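DUF4276 family protein (Pyrococcus horikoshii, PDB 2P62) is of unknown function but belongs to a Toprim-like family, and so may be related to nucleic-acid-processing enzymes that use this fold. Local coordinates at residues 52-56 against 57-61; 123-127 against 128-132; 150-153 against 154-158. All coordinates share one frame; numbering follows the deposited sequence.

Contact 1 (52-56 against 57-61)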
loop_
_atom_site.group_PDB
_atom_site.type_symbol
_atom_site.label_atom_id
_atom_site.label_comp_id
_atom_site.label_asym_id
_atom_site.label_seq_id
_atom_site.Cartn_x
_atom_site.Cartn_y
_atom_site.Cartn_z
ATOM N N VAL A 52 8.721 -11.119 11.819
ATOM C CA VAL A 52 9.733 -11.987 12.410
ATOM C C VAL A 52 10.261 -12.983 11.384
ATOM O O VAL A 52 9.530 -13.849 10.908
ATOM C CB VAL A 52 9.175 -12.777 13.610
ATOM C CG1 VAL A 52 10.279 -13.635 14.226
ATOM C CG2 VAL A 52 8.622 -11.829 14.647
ATOM N N LEU A 53 11.537 -12.843 11.046
ATOM C CA LEU A 53 12.182 -13.725 10.089
ATOM C C LEU A 53 13.171 -14.587 10.861
ATOM O O LEU A 53 13.896 -14.083 11.722
ATOM C CB LEU A 53 12.919 -12.908 9.025
ATOM C CG LEU A 53 12.111 -11.866 8.251
ATOM C CD1 LEU A 53 12.976 -11.298 7.125
ATOM C CD2 LEU A 53 10.837 -12.497 7.674
ATOM N N GLU A 54 13.201 -15.883 10.558
ATOM C CA GLU A 54 14.105 -16.795 11.253
ATOM C C GLU A 54 14.881 -17.748 10.353
ATOM O O GLU A 54 14.431 -18.094 9.262
ATOM C CB GLU A 54 13.324 -17.619 12.278
ATOM C CG GLU A 54 12.669 -16.788 13.358
ATOM C CD GLU A 54 11.875 -17.626 14.340
ATOM O OE1 GLU A 54 11.356 -17.058 15.321
ATOM O OE2 GLU A 54 11.771 -18.850 14.128
ATOM N N LYS A 55 16.050 -18.162 10.839
ATOM C CA LYS A 55 16.933 -19.098 10.150
ATOM C C LYS A 55 17.977 -19.592 11.144
ATOM O O LYS A 55 18.618 -18.797 11.833
ATOM C CB LYS A 55 17.627 -18.423 8.973
ATOM C CG LYS A 55 18.558 -19.329 8.189
ATOM C CD LYS A 55 19.250 -18.527 7.103
ATOM C CE LYS A 55 20.335 -19.325 6.410
ATOM N NZ LYS A 55 19.797 -20.591 5.875
ATOM N N ASP A 56 18.140 -20.910 11.213
ATOM C CA ASP A 56 19.088 -21.526 12.131
ATOM C C ASP A 56 18.779 -21.016 13.541
ATOM O O ASP A 56 17.665 -21.206 14.028
ATOM C CB ASP A 56 20.536 -21.190 11.737
ATOM C CG ASP A 56 20.920 -21.732 10.359
ATOM O OD1 ASP A 56 20.755 -22.950 10.126
ATOM O OD2 ASP A 56 21.391 -20.937 9.507
ATOM N N ASN A 57 19.742 -20.366 14.195
ATOM C CA ASN A 57 19.510 -19.861 15.545
ATOM C C ASN A 57 19.398 -18.334 15.637
ATOM O O ASN A 57 19.574 -17.747 16.710
ATOM C CB ASN A 57 20.603 -20.366 16.504
ATOM C CG ASN A 57 21.937 -19.648 16.332
ATOM O OD1 ASN A 57 22.893 -19.907 17.077
ATOM N ND2 ASN A 57 22.012 -18.748 15.363
ATOM N N ILE A 58 19.097 -17.695 14.509
ATOM C CA ILE A 58 18.947 -16.244 14.476
ATOM C C ILE A 58 17.531 -15.793 14.144
ATOM O O ILE A 58 16.948 -16.219 13.146
ATOM C CB ILE A 58 19.865 -15.594 13.430
ATOM C CG1 ILE A 58 21.339 -15.783 13.818
ATOM C CG2 ILE A 58 19.505 -14.107 13.294
ATOM C CD1 ILE A 58 22.308 -15.159 12.828
ATOM N N ALA A 59 16.994 -14.910 14.980
ATOM C CA ALA A 59 15.667 -14.346 14.764
ATOM C C ALA A 59 15.825 -12.850 14.490
ATOM O O ALA A 59 16.461 -12.138 15.260
ATOM C CB ALA A 59 14.791 -14.556 15.996
ATOM N N LEU A 60 15.266 -12.385 13.377
ATOM C CA LEU A 60 15.322 -10.971 13.034
ATOM C C LEU A 60 13.934 -10.379 13.220
ATOM O O LEU A 60 12.976 -10.793 12.567
ATOM C CB LEU A 60 15.765 -10.779 11.585
ATOM C CG LEU A 60 17.163 -11.308 11.266
ATOM C CD1 LEU A 60 17.400 -11.239 9.777
ATOM C CD2 LEU A 60 18.209 -10.520 12.035
ATOM N N VAL A 61 13.831 -9.422 14.134
ATOM C CA VAL A 61 12.573 -8.754 14.409
ATOM C C VAL A 61 12.633 -7.402 13.715
ATOM O O VAL A 61 13.413 -6.537 14.095
ATOM C CB VAL A 61 12.376 -8.562 15.925
ATOM C CG1 VAL A 61 11.052 -7.856 16.193
ATOM C CG2 VAL A 61 12.397 -9.926 16.626
#
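A two-residue beta hairpin turns the chain from strand 51-55 into strand 58-63, its type II' turn running from Lys55 to Ile58. Lys55 and Ile58 close the turn with a reciprocal pair of backbone hydrogen bonds, Ile58 N to Lys55 O at 2.9 Å and Lys55 N to Ile58 O at 3.1 Å. Asp56 fills the first corner with a positive phi (54°), a conformation more usual for glycine. Its carboxylate makes a long salt bridge with the preceding lysine, Lys55 NZ to Asp56 OD2 at 4.0 Å. Farther along, Leu53 and Leu60 form the second hydrogen-bonded pair; the Leu60 N to Leu53 O bond is short (2.7 Å) and almost straight. Their side chains share one face of the sheet and meet at their roots, CB of Leu53 lying 4.4 Å from CB of Leu60. On the other face Glu54 has CG anti to its carbonyl carbon (chi1 -62°), which rests CG 4.1 Å from CB of Ala59. Helix 11-23 covers the leucine face through Leu21, while Val61 packs against Ile3 and Leu5 of the parallel strand 2-7. Across the other edge, strand 51-55 pairs with strand 28-29.

Contact 2 (123-127 against 128-132); sequences AIVTE and GVKIY
Ile124 and Ile131 exchange two backbone hydrogen bonds, Ile124 N to Ile131 O at 2.8 Å and Ile131 N to Ile124 O at 2.7 Å. Nearer the turn Thr126 and Val129 do the same, with Val129 N 2.8 Å from Thr126 O but standing well above that carbonyl's plane. These pairs build a beta hairpin closed by a type I' turn, in which Glu127 and Gly128 both take the left-handed helical conformation. Glu127 OE2 forms a salt bridge with Arg115. On the face shared by the two isoleucines the Thr126 and Ile131 side chains cross, CG2 of Thr126 lying 3.7 Å from CD1 of Ile131. With OG1 anti to the backbone N (chi1 -178°), CG2 faces that methyl while OG1 hydrogen-bonds to Glu116 O. CG2 of Val125 and CG of Lys130 lie alongside on the opposite face, 4.0 Å apart. Ala123 CB makes a CH-pi contact over one face of the Tyr132 ring, offset toward the rim, 3.3 Å from CE1; the ring also stacks with Tyr93. Replacing Tyr132 by an alanine would probably leave the Ala123 methyl without aromatic cover and Tyr93 without its stacking mate. Lys130 and Tyr132 both bond to Val92 of the parallel strand 89-97.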
loop_
_atom_site.group_PDB
_atom_site.type_symbol
_atom_site.label_atom_id
_atom_site.label_comp_id
_atom_site.label_asym_id
_atom_site.label_seq_id
_atom_site.Cartn_x
_atom_site.Cartn_y
_atom_site.Cartn_z
ATOM N N ALA A 123 29.924 0.522 15.191
ATOM C CA ALA A 123 28.705 0.273 15.951
ATOM C C ALA A 123 28.795 0.921 17.330
ATOM O O ALA A 123 29.888 1.137 17.849
ATOM C CB ALA A 123 28.473 -1.212 16.091
ATOM N N ILE A 124 27.643 1.254 17.908
ATOM C CA ILE A 124 27.584 1.860 19.240
ATOM C C ILE A 124 27.255 0.712 20.204
ATOM O O ILE A 124 26.188 0.099 20.109
ATOM C CB ILE A 124 26.466 2.953 19.322
ATOM C CG1 ILE A 124 26.742 4.067 18.313
ATOM C CG2 ILE A 124 26.413 3.565 20.714
ATOM C CD1 ILE A 124 25.660 5.124 18.264
ATOM N N VAL A 125 28.171 0.413 21.122
ATOM C CA VAL A 125 27.951 -0.680 22.058
ATOM C C VAL A 125 27.601 -0.146 23.434
ATOM O O VAL A 125 28.331 0.657 24.011
ATOM C CB VAL A 125 29.211 -1.606 22.174
ATOM C CG1 VAL A 125 28.895 -2.819 23.025
ATOM C CG2 VAL A 125 29.682 -2.049 20.793
ATOM N N THR A 126 26.462 -0.592 23.946
ATOM C CA THR A 126 26.009 -0.178 25.260
ATOM C C THR A 126 25.152 -1.309 25.797
ATOM O O THR A 126 24.404 -1.938 25.046
ATOM C CB THR A 126 25.194 1.139 25.191
ATOM O OG1 THR A 126 24.816 1.544 26.511
ATOM C CG2 THR A 126 23.954 0.965 24.350
ATOM N N GLU A 127 25.288 -1.591 27.090
ATOM C CA GLU A 127 24.521 -2.661 27.711
ATOM C C GLU A 127 24.826 -3.973 26.987
ATOM O O GLU A 127 24.001 -4.878 26.968
ATOM C CB GLU A 127 23.027 -2.339 27.617
ATOM C CG GLU A 127 22.328 -1.972 28.929
ATOM C CD GLU A 127 23.085 -0.967 29.796
ATOM O OE1 GLU A 127 23.929 -1.407 30.605
ATOM O OE2 GLU A 127 22.832 0.255 29.671
ATOM N N GLY A 128 26.009 -4.070 26.387
ATOM C CA GLY A 128 26.383 -5.280 25.674
ATOM C C GLY A 128 25.679 -5.452 24.337
ATOM O O GLY A 128 25.806 -6.491 23.691
ATOM N N VAL A 129 24.937 -4.436 23.910
ATOM C CA VAL A 129 24.205 -4.503 22.642
ATOM C C VAL A 129 24.855 -3.660 21.542
ATOM O O VAL A 129 25.122 -2.473 21.738
ATOM C CB VAL A 129 22.728 -4.025 22.834
ATOM C CG1 VAL A 129 22.022 -3.924 21.494
ATOM C CG2 VAL A 129 21.976 -4.991 23.756
ATOM N N LYS A 130 25.098 -4.275 20.385
ATOM C CA LYS A 130 25.690 -3.562 19.256
ATOM C C LYS A 130 24.625 -2.814 18.453
ATOM O O LYS A 130 23.779 -3.425 17.810
ATOM C CB LYS A 130 26.437 -4.531 18.331
ATOM C CG LYS A 130 27.753 -5.036 18.876
ATOM C CD LYS A 130 28.480 -5.877 17.847
ATOM C CE LYS A 130 29.719 -6.503 18.458
ATOM N NZ LYS A 130 29.354 -7.228 19.707
ATOM N N ILE A 131 24.671 -1.487 18.491
ATOM C CA ILE A 131 23.710 -0.678 17.755
ATOM C C ILE A 131 24.341 -0.168 16.458
ATOM O O ILE A 131 25.358 0.532 16.471
ATOM C CB ILE A 131 23.221 0.490 18.629
ATOM C CG1 ILE A 131 22.598 -0.081 19.915
ATOM C CG2 ILE A 131 22.186 1.320 17.861
ATOM C CD1 ILE A 131 22.298 0.945 21.046
ATOM N N TYR A 132 23.737 -0.541 15.336
ATOM C CA TYR A 132 24.255 -0.145 14.040
ATOM C C TYR A 132 23.430 0.913 13.337
ATOM O O TYR A 132 22.351 0.640 12.819
ATOM C CB TYR A 132 24.377 -1.361 13.116
ATOM C CG TYR A 132 25.428 -2.366 13.521
ATOM C CD1 TYR A 132 26.763 -2.205 13.138
ATOM C CD2 TYR A 132 25.087 -3.502 14.272
ATOM C CE1 TYR A 132 27.726 -3.150 13.485
ATOM C CE2 TYR A 132 26.049 -4.449 14.624
ATOM C CZ TYR A 132 27.361 -4.266 14.224
ATOM O OH TYR A 132 28.307 -5.211 14.548
#

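Contact 3 (150-153 against 154-158); sequences KELE and LSLAY
Leu152 and Leu156 meet one turn apart, CD2 of Leu152 lying 3.4 Å from CD2 of Leu156 where the two side chains cross at a slant. That same methyl of Leu156 also approaches the carbonyl of Leu152, CD2 to O at 3.3 Å. Leu154 leans back instead: its CG is anti to the backbone N (chi1 -164°), which brings CD2 to 3.7 Å from Lys150 CA, over the chain entering the helix. Regular helical bonds begin with Leu156 N to Leu152 O at 3.1 Å and Ala157 N to Glu153 O at 2.7 Å. Before them, the carbonyl O of Glu151, the N-cap residue, receives two weak bonds, from Leu154 N and from Ser155 N. Glu153, bent at chi2, turns OE1 to a salt bridge with Lys187 of helix 186-196. The leucine pair packs on Phe16 of helix 11-23. Asp97, the last residue of strand 89-97, accepts a hydrogen bond at OD1 from Leu152 N in the first turn of helix 152-162, and Asp99, just past the strand, pairs by backbone with Lys150 ahead of the helix. The Asp-Val-Asp spacing of these two aspartates is consistent with the DxD motif of Toprim domains, which in characterised relatives helps to bind metal.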
loop_
_atom_site.group_PDB
_atom_site.type_symbol
_atom_site.label_atom_id
_atom_site.label_comp_id
_atom_site.label_asym_id
_atom_site.label_seq_id
_atom_site.Cartn_x
_atom_site.Cartn_y
_atom_site.Cartn_z
ATOM N N LYS A 150 19.519 11.220 -1.569
ATOM C CA LYS A 150 20.006 9.992 -0.959
ATOM C C LYS A 150 18.955 9.348 -0.071
ATOM O O LYS A 150 18.658 9.824 1.028
ATOM C CB LYS A 150 21.286 10.272 -0.171
ATOM C CG LYS A 150 22.429 10.814 -1.025
ATOM C CD LYS A 150 23.720 10.844 -0.226
ATOM C CE LYS A 150 24.894 11.378 -1.035
ATOM N NZ LYS A 150 24.739 12.832 -1.343
ATOM N N GLU A 151 18.401 8.248 -0.567
ATOM C CA GLU A 151 17.354 7.527 0.139
ATOM C C GLU A 151 17.131 6.174 -0.509
ATOM O O GLU A 151 17.722 5.870 -1.542
ATOM C CB GLU A 151 16.057 8.349 0.125
ATOM C CG GLU A 151 15.595 8.814 -1.252
ATOM C CD GLU A 151 14.371 9.713 -1.177
ATOM O OE1 GLU A 151 14.368 10.654 -0.352
ATOM O OE2 GLU A 151 13.414 9.501 -1.952
ATOM N N LEU A 152 16.281 5.364 0.108
ATOM C CA LEU A 152 15.979 4.028 -0.393
ATOM C C LEU A 152 15.664 4.001 -1.887
ATOM O O LEU A 152 16.110 3.108 -2.607
ATOM C CB LEU A 152 14.802 3.445 0.394
ATOM C CG LEU A 152 14.428 1.956 0.320
ATOM C CD1 LEU A 152 13.142 1.815 -0.456
ATOM C CD2 LEU A 152 15.551 1.116 -0.279
ATOM N N GLU A 153 14.915 4.990 -2.358
ATOM C CA GLU A 153 14.543 5.022 -3.758
ATOM C C GLU A 153 15.726 5.274 -4.698
ATOM O O GLU A 153 15.754 4.759 -5.816
ATOM C CB GLU A 153 13.439 6.057 -3.963
ATOM C CG GLU A 153 12.089 5.639 -3.364
ATOM C CD GLU A 153 11.992 5.771 -1.838
ATOM O OE1 GLU A 153 10.899 5.450 -1.306
ATOM O OE2 GLU A 153 12.976 6.193 -1.174
ATOM N N LEU A 154 16.706 6.050 -4.233
ATOM C CA LEU A 154 17.891 6.343 -5.029
ATOM C C LEU A 154 18.635 5.035 -5.317
ATOM O O LEU A 154 19.104 4.805 -6.427
ATOM C CB LEU A 154 18.813 7.327 -4.297
ATOM C CG LEU A 154 19.867 7.983 -5.210
ATOM C CD1 LEU A 154 19.141 8.840 -6.231
ATOM C CD2 LEU A 154 20.854 8.827 -4.408
ATOM N N SER A 155 18.732 4.172 -4.316
ATOM C CA SER A 155 19.389 2.883 -4.500
ATOM C C SER A 155 18.563 2.025 -5.458
ATOM O O SER A 155 19.118 1.335 -6.311
ATOM C CB SER A 155 19.527 2.159 -3.162
ATOM O OG SER A 155 20.291 2.920 -2.246
ATOM N N LEU A 156 17.239 2.057 -5.298
ATOM C CA LEU A 156 16.325 1.299 -6.158
ATOM C C LEU A 156 16.465 1.806 -7.591
ATOM O O LEU A 156 16.411 1.035 -8.543
ATOM C CB LEU A 156 14.868 1.475 -5.695
ATOM C CG LEU A 156 14.185 0.413 -4.809
ATOM C CD1 LEU A 156 14.042 -0.893 -5.595
ATOM C CD2 LEU A 156 14.976 0.184 -3.549
ATOM N N ALA A 157 16.640 3.113 -7.734
ATOM C CA ALA A 157 16.806 3.711 -9.049
ATOM C C ALA A 157 18.119 3.221 -9.665
ATOM O O ALA A 157 18.210 3.039 -10.881
ATOM C CB ALA A 157 16.815 5.232 -8.938
ATOM N N TYR A 158 19.133 3.001 -8.826
ATOM C CA TYR A 158 20.427 2.543 -9.314
ATOM C C TYR A 158 20.346 1.096 -9.787
ATOM O O TYR A 158 20.997 0.707 -10.764
ATOM C CB TYR A 158 21.496 2.707 -8.225
ATOM C CG TYR A 158 22.897 2.416 -8.709
ATOM C CD1 TYR A 158 23.470 1.164 -8.520
ATOM C CD2 TYR A 158 23.637 3.385 -9.383
ATOM C CE1 TYR A 158 24.744 0.876 -8.988
ATOM C CE2 TYR A 158 24.918 3.113 -9.858
ATOM C CZ TYR A 158 25.465 1.851 -9.655
ATOM O OH TYR A 158 26.728 1.565 -10.123
#

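In the fold
Contacts 1 and 2 are beta hairpins of the same mixed sheet, their centres 19 Å apart and their nearest atoms about 10 Å apart; strands 2-7 and 89-97 lie between them. Contact 3 is the start of a helix, with its centre 27 Å from that of either hairpin and on the opposite side of the chain's centre. Shared elements link the three without direct touch. Strand 129-136 leaves contact 2 and brings Met136 against Leu152, strand 89-97 pairs with contact 2 and ends at Asp97, with Asp99 two residues on, and helix 11-23 packs on contacts 1 and 3. If those aspartates mark a Toprim-like site, contact 3 borders it.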